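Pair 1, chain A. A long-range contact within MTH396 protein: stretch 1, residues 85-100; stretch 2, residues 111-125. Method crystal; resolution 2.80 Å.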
# COMPACT_ATOMS: atom_id res chain seq x y z
N GLU A 85 -8.42 15.91 2.60
CA GLU A 85 -9.15 16.43 1.45
C GLU A 85 -8.38 17.56 0.75
O GLU A 85 -8.97 18.44 0.15
CB GLU A 85 -10.53 16.95 1.89
CG GLU A 85 -11.38 15.91 2.57
CD GLU A 85 -12.78 16.43 2.82
OE1 GLU A 85 -13.44 16.84 1.84
OE2 GLU A 85 -13.23 16.45 3.99
N ILE A 86 -7.06 17.50 0.85
CA ILE A 86 -6.18 18.46 0.22
C ILE A 86 -6.25 18.26 -1.30
O ILE A 86 -5.96 19.17 -2.08
CB ILE A 86 -4.74 18.22 0.66
CG1 ILE A 86 -4.59 18.51 2.14
CG2 ILE A 86 -3.78 19.05 -0.17
CD1 ILE A 86 -3.23 18.13 2.68
N ILE A 87 -6.64 17.05 -1.70
CA ILE A 87 -6.76 16.72 -3.12
C ILE A 87 -8.13 16.15 -3.54
O ILE A 87 -8.65 15.22 -2.92
CB ILE A 87 -5.65 15.75 -3.54
CG1 ILE A 87 -4.34 16.54 -3.59
CG2 ILE A 87 -5.99 15.09 -4.87
CD1 ILE A 87 -3.16 15.75 -4.04
N SER A 88 -8.69 16.73 -4.58
CA SER A 88 -9.99 16.31 -5.05
C SER A 88 -9.95 14.86 -5.45
O SER A 88 -8.92 14.36 -5.91
CB SER A 88 -10.42 17.12 -6.25
OG SER A 88 -9.59 16.84 -7.36
N VAL A 89 -11.09 14.19 -5.26
CA VAL A 89 -11.20 12.79 -5.63
C VAL A 89 -10.95 12.68 -7.13
O VAL A 89 -10.25 11.78 -7.60
CB VAL A 89 -12.61 12.22 -5.35
CG1 VAL A 89 -12.76 10.88 -6.03
CG2 VAL A 89 -12.83 12.04 -3.84
N ASP A 90 -11.53 13.62 -7.86
CA ASP A 90 -11.39 13.66 -9.30
C ASP A 90 -9.91 13.64 -9.64
O ASP A 90 -9.46 12.80 -10.42
CB ASP A 90 -12.08 14.90 -9.85
CG ASP A 90 -13.56 14.96 -9.46
OD1 ASP A 90 -14.28 15.85 -9.94
OD2 ASP A 90 -14.00 14.11 -8.65
N ASP A 91 -9.16 14.56 -9.04
CA ASP A 91 -7.72 14.62 -9.27
C ASP A 91 -7.11 13.25 -8.95
O ASP A 91 -6.43 12.64 -9.80
CB ASP A 91 -7.06 15.66 -8.35
CG ASP A 91 -7.25 17.09 -8.84
OD1 ASP A 91 -6.94 18.01 -8.05
OD2 ASP A 91 -7.70 17.28 -9.99
N ALA A 92 -7.37 12.78 -7.74
CA ALA A 92 -6.84 11.51 -7.26
C ALA A 92 -7.04 10.35 -8.22
O ALA A 92 -6.09 9.66 -8.59
CB ALA A 92 -7.45 11.17 -5.91
N GLU A 93 -8.29 10.14 -8.61
CA GLU A 93 -8.62 9.04 -9.50
C GLU A 93 -7.86 9.16 -10.80
O GLU A 93 -7.22 8.20 -11.26
CB GLU A 93 -10.12 9.00 -9.76
CG GLU A 93 -10.68 7.59 -9.88
CD GLU A 93 -10.66 6.84 -8.55
OE1 GLU A 93 -11.19 7.39 -7.56
OE2 GLU A 93 -10.12 5.72 -8.49
N ALA A 94 -7.91 10.35 -11.39
CA ALA A 94 -7.21 10.62 -12.64
C ALA A 94 -5.76 10.20 -12.52
O ALA A 94 -5.27 9.42 -13.33
CB ALA A 94 -7.28 12.10 -12.96
N LEU A 95 -5.09 10.72 -11.49
CA LEU A 95 -3.69 10.41 -11.23
C LEU A 95 -3.42 8.92 -11.12
O LEU A 95 -2.43 8.40 -11.68
CB LEU A 95 -3.24 11.09 -9.94
CG LEU A 95 -1.76 10.85 -9.61
CD1 LEU A 95 -0.87 11.40 -10.74
CD2 LEU A 95 -1.42 11.50 -8.27
N LYS A 96 -4.28 8.23 -10.39
CA LYS A 96 -4.10 6.79 -10.23
C LYS A 96 -4.27 6.11 -11.58
O LYS A 96 -3.59 5.13 -11.88
CB LYS A 96 -5.11 6.26 -9.20
CG LYS A 96 -4.75 6.66 -7.76
CD LYS A 96 -5.97 6.86 -6.88
CE LYS A 96 -6.70 5.54 -6.57
NZ LYS A 96 -7.97 5.77 -5.82
N ASP A 97 -5.16 6.66 -12.41
CA ASP A 97 -5.40 6.08 -13.73
C ASP A 97 -4.13 6.08 -14.57
O ASP A 97 -3.63 5.02 -14.97
CB ASP A 97 -6.48 6.86 -14.46
CG ASP A 97 -7.85 6.64 -13.87
OD1 ASP A 97 -8.08 5.53 -13.35
OD2 ASP A 97 -8.69 7.55 -13.95
N GLU A 98 -3.63 7.28 -14.84
CA GLU A 98 -2.44 7.45 -15.65
C GLU A 98 -1.22 6.69 -15.16
O GLU A 98 -0.49 6.14 -15.98
CB GLU A 98 -2.09 8.92 -15.78
CG GLU A 98 -2.46 9.74 -14.59
CD GLU A 98 -2.28 11.20 -14.88
OE1 GLU A 98 -2.62 11.60 -16.01
OE2 GLU A 98 -1.82 11.94 -13.99
N ILE A 99 -0.98 6.67 -13.84
CA ILE A 99 0.18 5.94 -13.34
C ILE A 99 -0.05 4.46 -13.59
O ILE A 99 0.85 3.74 -14.04
CB ILE A 99 0.42 6.10 -11.82
CG1 ILE A 99 0.42 7.59 -11.42
CG2 ILE A 99 1.77 5.45 -11.42
CD1 ILE A 99 1.59 8.37 -11.97
N THR A 100 -1.25 4.00 -13.28
CA THR A 100 -1.59 2.61 -13.49
C THR A 100 -1.46 2.28 -14.97
O THR A 100 -0.94 1.24 -15.36
CB THR A 100 -3.01 2.36 -13.01
OG1 THR A 100 -3.01 2.35 -11.58
CG2 THR A 100 -3.56 1.04 -13.55
N GLU A 111 9.88 2.96 -10.67
CA GLU A 111 10.01 4.14 -11.51
C GLU A 111 8.68 4.86 -11.68
O GLU A 111 8.63 6.08 -11.55
CB GLU A 111 10.58 3.74 -12.86
CG GLU A 111 11.96 3.09 -12.75
CD GLU A 111 12.38 2.38 -14.03
OE1 GLU A 111 12.25 2.99 -15.11
OE2 GLU A 111 12.85 1.22 -13.94
N ALA A 112 7.61 4.12 -11.95
CA ALA A 112 6.28 4.71 -12.15
C ALA A 112 5.78 5.52 -10.95
O ALA A 112 5.18 6.58 -11.10
CB ALA A 112 5.28 3.62 -12.51
N LEU A 113 6.02 5.00 -9.75
CA LEU A 113 5.59 5.68 -8.53
C LEU A 113 6.26 7.05 -8.43
O LEU A 113 5.64 8.04 -8.02
CB LEU A 113 5.95 4.83 -7.30
CG LEU A 113 5.08 5.01 -6.05
CD1 LEU A 113 5.71 4.28 -4.91
CD2 LEU A 113 4.93 6.48 -5.69
N SER A 114 7.54 7.10 -8.80
CA SER A 114 8.31 8.34 -8.75
C SER A 114 7.62 9.40 -9.58
O SER A 114 7.44 10.53 -9.14
CB SER A 114 9.72 8.11 -9.26
OG SER A 114 10.38 7.12 -8.48
N GLU A 115 7.22 9.02 -10.80
CA GLU A 115 6.54 9.94 -11.71
C GLU A 115 5.22 10.39 -11.09
O GLU A 115 4.79 11.54 -11.27
CB GLU A 115 6.29 9.25 -13.05
CG GLU A 115 6.85 9.99 -14.26
CD GLU A 115 6.27 11.38 -14.42
OE1 GLU A 115 5.02 11.51 -14.42
OE2 GLU A 115 7.05 12.35 -14.55
N GLY A 116 4.56 9.48 -10.37
CA GLY A 116 3.29 9.80 -9.73
C GLY A 116 3.49 10.79 -8.59
O GLY A 116 2.63 11.64 -8.31
N ARG A 117 4.64 10.64 -7.93
CA ARG A 117 5.02 11.50 -6.83
C ARG A 117 5.12 12.89 -7.46
O ARG A 117 4.57 13.87 -6.95
CB ARG A 117 6.37 11.06 -6.30
CG ARG A 117 6.72 11.63 -4.95
CD ARG A 117 6.53 10.59 -3.90
NE ARG A 117 7.31 9.40 -4.23
CZ ARG A 117 7.34 8.28 -3.49
NH1 ARG A 117 6.63 8.18 -2.37
NH2 ARG A 117 8.09 7.26 -3.89
N ARG A 118 5.82 12.95 -8.60
CA ARG A 118 6.00 14.20 -9.33
C ARG A 118 4.67 14.88 -9.67
O ARG A 118 4.41 16.01 -9.22
CB ARG A 118 6.80 13.95 -10.62
CG ARG A 118 8.32 13.86 -10.42
CD ARG A 118 9.14 14.14 -11.70
NE ARG A 118 9.16 13.02 -12.65
CZ ARG A 118 9.83 11.87 -12.47
NH1 ARG A 118 10.54 11.67 -11.37
NH2 ARG A 118 9.77 10.92 -13.40
N ARG A 119 3.82 14.22 -10.46
CA ARG A 119 2.56 14.83 -10.83
C ARG A 119 1.73 15.19 -9.60
O ARG A 119 0.91 16.09 -9.65
CB ARG A 119 1.77 13.93 -11.78
CG ARG A 119 0.96 14.75 -12.80
CD ARG A 119 0.37 13.88 -13.90
NE ARG A 119 1.32 12.84 -14.30
CZ ARG A 119 1.13 12.00 -15.32
NH1 ARG A 119 0.03 12.07 -16.06
NH2 ARG A 119 2.05 11.07 -15.60
N LEU A 120 1.97 14.48 -8.50
CA LEU A 120 1.25 14.76 -7.26
C LEU A 120 1.67 16.13 -6.75
O LEU A 120 0.83 17.02 -6.59
CB LEU A 120 1.58 13.73 -6.18
CG LEU A 120 0.98 14.10 -4.82
CD1 LEU A 120 -0.52 14.12 -4.94
CD2 LEU A 120 1.40 13.12 -3.73
N HIS A 121 2.96 16.26 -6.48
CA HIS A 121 3.54 17.52 -6.00
C HIS A 121 2.97 18.64 -6.84
O HIS A 121 2.57 19.69 -6.33
CB HIS A 121 5.06 17.50 -6.15
CG HIS A 121 5.76 16.67 -5.12
ND1 HIS A 121 5.79 17.01 -3.78
CD2 HIS A 121 6.42 15.49 -5.22
CE1 HIS A 121 6.44 16.08 -3.10
NE2 HIS A 121 6.83 15.15 -3.95
N GLU A 122 2.93 18.40 -8.14
CA GLU A 122 2.40 19.36 -9.08
C GLU A 122 1.03 19.80 -8.58
O GLU A 122 0.82 20.96 -8.25
CB GLU A 122 2.28 18.69 -10.44
CG GLU A 122 2.13 19.64 -11.59
CD GLU A 122 2.83 19.12 -12.81
OE1 GLU A 122 2.61 17.93 -13.13
OE2 GLU A 122 3.59 19.88 -13.45
N ILE A 123 0.12 18.84 -8.50
CA ILE A 123 -1.24 19.09 -8.04
C ILE A 123 -1.26 19.86 -6.73
O ILE A 123 -1.93 20.89 -6.62
CB ILE A 123 -2.00 17.76 -7.85
CG1 ILE A 123 -2.14 17.05 -9.20
CG2 ILE A 123 -3.38 18.03 -7.27
CD1 ILE A 123 -2.65 15.64 -9.08
N LEU A 124 -0.53 19.36 -5.75
CA LEU A 124 -0.48 20.01 -4.45
C LEU A 124 -0.13 21.49 -4.60
O LEU A 124 -0.74 22.34 -3.96
CB LEU A 124 0.55 19.34 -3.56
CG LEU A 124 0.22 17.90 -3.14
CD1 LEU A 124 1.35 17.34 -2.28
CD2 LEU A 124 -1.11 17.88 -2.39
N ARG A 125 0.84 21.77 -5.45
CA ARG A 125 1.26 23.15 -5.68
C ARG A 125 0.43 23.79 -6.80
O ARG A 125 0.97 24.25 -7.80
CB ARG A 125 2.74 23.17 -6.07
CG ARG A 125 3.67 22.42 -5.12
CD ARG A 125 5.01 22.17 -5.81
NE ARG A 125 6.03 21.57 -4.95
CZ ARG A 125 7.15 21.03 -5.41
NH1 ARG A 125 7.39 21.03 -6.72
NH2 ARG A 125 8.05 20.52 -4.58

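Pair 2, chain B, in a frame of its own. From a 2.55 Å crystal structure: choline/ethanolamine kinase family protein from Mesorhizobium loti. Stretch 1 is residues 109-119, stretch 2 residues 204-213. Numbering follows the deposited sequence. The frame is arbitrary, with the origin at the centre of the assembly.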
# COMPACT_ATOMS: atom_id res chain seq x y z
N ARG B 109 6.23 13.66 6.31
CA ARG B 109 4.80 13.91 6.17
C ARG B 109 4.05 12.60 5.98
O ARG B 109 2.90 12.50 6.43
CB ARG B 109 4.52 14.93 5.05
CG ARG B 109 4.94 16.38 5.46
CD ARG B 109 4.39 17.48 4.54
NE ARG B 109 4.95 17.47 3.20
CZ ARG B 109 6.18 17.88 2.90
NH1 ARG B 109 6.98 18.34 3.84
NH2 ARG B 109 6.61 17.81 1.64
N ALA B 110 4.68 11.62 5.33
CA ALA B 110 4.09 10.28 5.23
C ALA B 110 3.98 9.64 6.62
O ALA B 110 2.95 9.06 6.97
CB ALA B 110 4.91 9.40 4.31
N GLY B 111 5.04 9.76 7.43
CA GLY B 111 5.05 9.24 8.80
C GLY B 111 4.00 9.90 9.66
O GLY B 111 3.32 9.24 10.45
N GLU B 112 3.82 11.20 9.49
CA GLU B 112 2.78 11.93 10.23
C GLU B 112 1.40 11.43 9.82
O GLU B 112 0.54 11.26 10.69
CB GLU B 112 2.94 13.45 10.04
CG GLU B 112 4.14 13.99 10.92
CD GLU B 112 4.97 15.18 10.34
OE1 GLU B 112 4.53 15.90 9.40
OE2 GLU B 112 6.10 15.40 10.86
N ALA B 113 1.21 11.12 8.54
CA ALA B 113 -0.09 10.61 8.08
C ALA B 113 -0.36 9.23 8.70
O ALA B 113 -1.46 8.99 9.24
CB ALA B 113 -0.15 10.53 6.56
N PHE B 114 0.62 8.33 8.63
CA PHE B 114 0.46 7.04 9.26
C PHE B 114 0.17 7.21 10.75
O PHE B 114 -0.68 6.53 11.33
CB PHE B 114 1.71 6.17 9.11
CG PHE B 114 1.91 5.61 7.73
CD1 PHE B 114 0.84 5.14 6.98
CD2 PHE B 114 3.19 5.47 7.22
CE1 PHE B 114 1.06 4.60 5.71
CE2 PHE B 114 3.40 4.91 5.96
CZ PHE B 114 2.34 4.47 5.22
N ARG B 115 0.90 8.12 11.38
CA ARG B 115 0.77 8.32 12.81
C ARG B 115 -0.65 8.69 13.18
O ARG B 115 -1.19 8.20 14.16
CB ARG B 115 1.71 9.42 13.27
CG ARG B 115 1.80 9.61 14.78
CD ARG B 115 2.96 10.52 15.04
NE ARG B 115 3.06 10.97 16.42
CZ ARG B 115 3.96 11.86 16.83
NH1 ARG B 115 4.84 12.38 15.99
NH2 ARG B 115 3.98 12.23 18.10
N LYS B 116 -1.22 9.58 12.38
CA LYS B 116 -2.59 10.02 12.57
C LYS B 116 -3.53 8.85 12.37
O LYS B 116 -4.48 8.67 13.16
CB LYS B 116 -2.92 11.15 11.61
CG LYS B 116 -4.17 11.94 12.01
CD LYS B 116 -4.24 13.25 11.21
CE LYS B 116 -5.54 13.98 11.38
NZ LYS B 116 -5.64 14.99 10.31
N LEU B 117 -3.25 8.06 11.33
CA LEU B 117 -4.07 6.90 10.99
C LEU B 117 -4.08 5.88 12.08
O LEU B 117 -5.14 5.54 12.59
CB LEU B 117 -3.60 6.24 9.69
CG LEU B 117 -4.27 4.92 9.29
CD1 LEU B 117 -5.77 5.15 9.08
CD2 LEU B 117 -3.61 4.28 8.05
N HIS B 118 -2.90 5.37 12.41
CA HIS B 118 -2.78 4.30 13.41
C HIS B 118 -3.24 4.75 14.78
O HIS B 118 -3.82 4.00 15.53
CB HIS B 118 -1.35 3.80 13.48
CG HIS B 118 -0.84 3.25 12.18
ND1 HIS B 118 0.50 3.16 11.88
CD2 HIS B 118 -1.50 2.78 11.10
CE1 HIS B 118 0.65 2.65 10.68
NE2 HIS B 118 -0.55 2.40 10.18
N GLY B 119 -3.00 6.01 15.08
CA GLY B 119 -3.44 6.59 16.35
C GLY B 119 -4.88 7.00 16.39
O GLY B 119 -5.32 7.51 17.42
N ASP B 204 0.00 -5.08 11.84
CA ASP B 204 1.15 -4.51 12.54
C ASP B 204 1.43 -3.17 11.87
O ASP B 204 1.78 -3.16 10.70
CB ASP B 204 2.34 -5.44 12.38
CG ASP B 204 3.55 -4.99 13.14
OD1 ASP B 204 3.60 -3.83 13.60
OD2 ASP B 204 4.47 -5.85 13.26
N PRO B 205 1.27 -2.05 12.60
CA PRO B 205 1.44 -0.73 12.03
C PRO B 205 2.71 -0.56 11.23
O PRO B 205 2.71 0.20 10.26
CB PRO B 205 1.49 0.17 13.28
CG PRO B 205 1.69 -0.73 14.43
CD PRO B 205 0.99 -1.97 14.04
N LEU B 206 3.78 -1.25 11.61
CA LEU B 206 5.05 -1.13 10.90
C LEU B 206 5.06 -1.81 9.53
O LEU B 206 6.04 -1.69 8.78
CB LEU B 206 6.22 -1.61 11.77
CG LEU B 206 6.36 -0.83 13.07
CD1 LEU B 206 7.70 -1.06 13.72
CD2 LEU B 206 6.08 0.68 12.86
N TRP B 207 4.00 -2.52 9.19
CA TRP B 207 3.90 -3.07 7.85
C TRP B 207 3.76 -1.92 6.86
O TRP B 207 4.36 -1.95 5.77
CB TRP B 207 2.71 -3.99 7.69
CG TRP B 207 2.39 -4.21 6.27
CD1 TRP B 207 1.58 -3.43 5.49
CD2 TRP B 207 2.87 -5.26 5.43
NE1 TRP B 207 1.53 -3.93 4.21
CE2 TRP B 207 2.30 -5.06 4.15
CE3 TRP B 207 3.71 -6.35 5.64
CZ2 TRP B 207 2.56 -5.90 3.09
CZ3 TRP B 207 3.97 -7.19 4.58
CH2 TRP B 207 3.40 -6.97 3.32
N ASP B 208 2.96 -0.92 7.23
CA ASP B 208 2.74 0.25 6.40
C ASP B 208 4.04 0.99 6.12
O ASP B 208 4.31 1.37 4.97
CB ASP B 208 1.73 1.22 7.07
CG ASP B 208 0.27 0.82 6.82
OD1 ASP B 208 0.01 -0.15 6.05
OD2 ASP B 208 -0.63 1.51 7.36
N LEU B 209 4.83 1.19 7.18
CA LEU B 209 6.14 1.86 7.05
C LEU B 209 7.06 1.06 6.15
O LEU B 209 7.69 1.62 5.25
CB LEU B 209 6.80 2.13 8.41
CG LEU B 209 6.25 3.38 9.13
CD1 LEU B 209 4.76 3.27 9.49
CD2 LEU B 209 7.03 3.72 10.38
N GLY B 210 7.11 -0.25 6.36
CA GLY B 210 7.99 -1.09 5.53
C GLY B 210 7.57 -1.10 4.07
O GLY B 210 8.41 -1.07 3.16
N ASP B 211 6.26 -1.13 3.85
CA ASP B 211 5.72 -1.20 2.50
C ASP B 211 6.02 0.07 1.73
O ASP B 211 6.50 0.02 0.59
CB ASP B 211 4.22 -1.44 2.55
CG ASP B 211 3.64 -1.90 1.21
OD1 ASP B 211 3.75 -1.21 0.19
OD2 ASP B 211 2.99 -2.95 1.20
N LEU B 212 5.76 1.22 2.33
CA LEU B 212 6.07 2.49 1.70
C LEU B 212 7.53 2.57 1.36
O LEU B 212 7.89 2.97 0.25
CB LEU B 212 5.69 3.65 2.62
CG LEU B 212 6.08 5.04 2.17
CD1 LEU B 212 5.72 5.23 0.69
CD2 LEU B 212 5.37 6.09 3.07
N SER B 213 8.39 2.19 2.30
CA SER B 213 9.84 2.26 2.08
C SER B 213 10.28 1.49 0.85
O SER B 213 11.02 2.03 0.02
CB SER B 213 10.59 1.71 3.30
OG SER B 213 11.99 1.89 3.16

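Both pairs are two helices packed side by side and running in nearly opposite directions. The N-to-C directions differ by 150° in pair 1 and 155° in pair 2. The axes approach to 9.8 Å in pair 1 and 10.8 Å in pair 2. Fourteen central residues superpose with an RMSD of 0.5 Å. The buried surface is 577 Å² in pair 1 and 353 Å² in pair 2.

The central position is Leu A95 in pair 1 and Phe B114 in pair 2. Leu A95 is a knob in a hole formed by Gly A116, Arg A119, Leu A120 and Ile A123. Its CD1 lies 3.8 Å from Arg A119 CB. Phe B114 fills the same place with a flat ring. Asp B208, which matches Arg A119, puts its CB over one face of that ring, 3.9 Å from the centroid, a CH-pi contact. Leu B209 and Leu B212 match Leu A120 and Ile A123. Phe B114 CD2 is 3.5 Å from Leu B209 CD1, and Phe B114 CE2 is 3.7 Å from Leu B212 CD2.

One turn along, Ile A99 matches His B118. Ile A99 packs on a bare backbone: its CD1 is 3.2 Å from Gly A116 CA. A CB on Gly A116 would point toward stretch 1 and lie 2.9 Å from Ile A99 CD1, a clash. The matching residue in pair 2 is Pro B205, whose CA is displaced by 1.4 Å. The flat His B118 ring accommodates it, with Pro B205 CB over one face, 3.4 Å from His B118 ND1.

The polar link also differs. In pair 1, Glu A98 and Arg A119 form a salt bridge, with Glu A98 OE1 2.7 Å from Arg A119 NH1, although the NH1 position is less certain. Glu A115 holds the same guanidinium from within stretch 2, where Arg A119 NH2 donates to Glu A115 OE1 at 3.2 Å. In pair 2, Leu B117 replaces Glu A98, and Asp B208 instead accepts a hydrogen bond from the residue matching Ile A99. His B118 NE2 donates to Asp B208 OD2 at 3.0 Å.

At the other end, Asp A91 matches Ala B110. Asp A91 OD1 is 3.6 Å from Ile A123 CG2, so a carboxylate borders an apolar side chain. Ala B110 makes a purely apolar contact, its CB 3.6 Å from Leu B212 CD2.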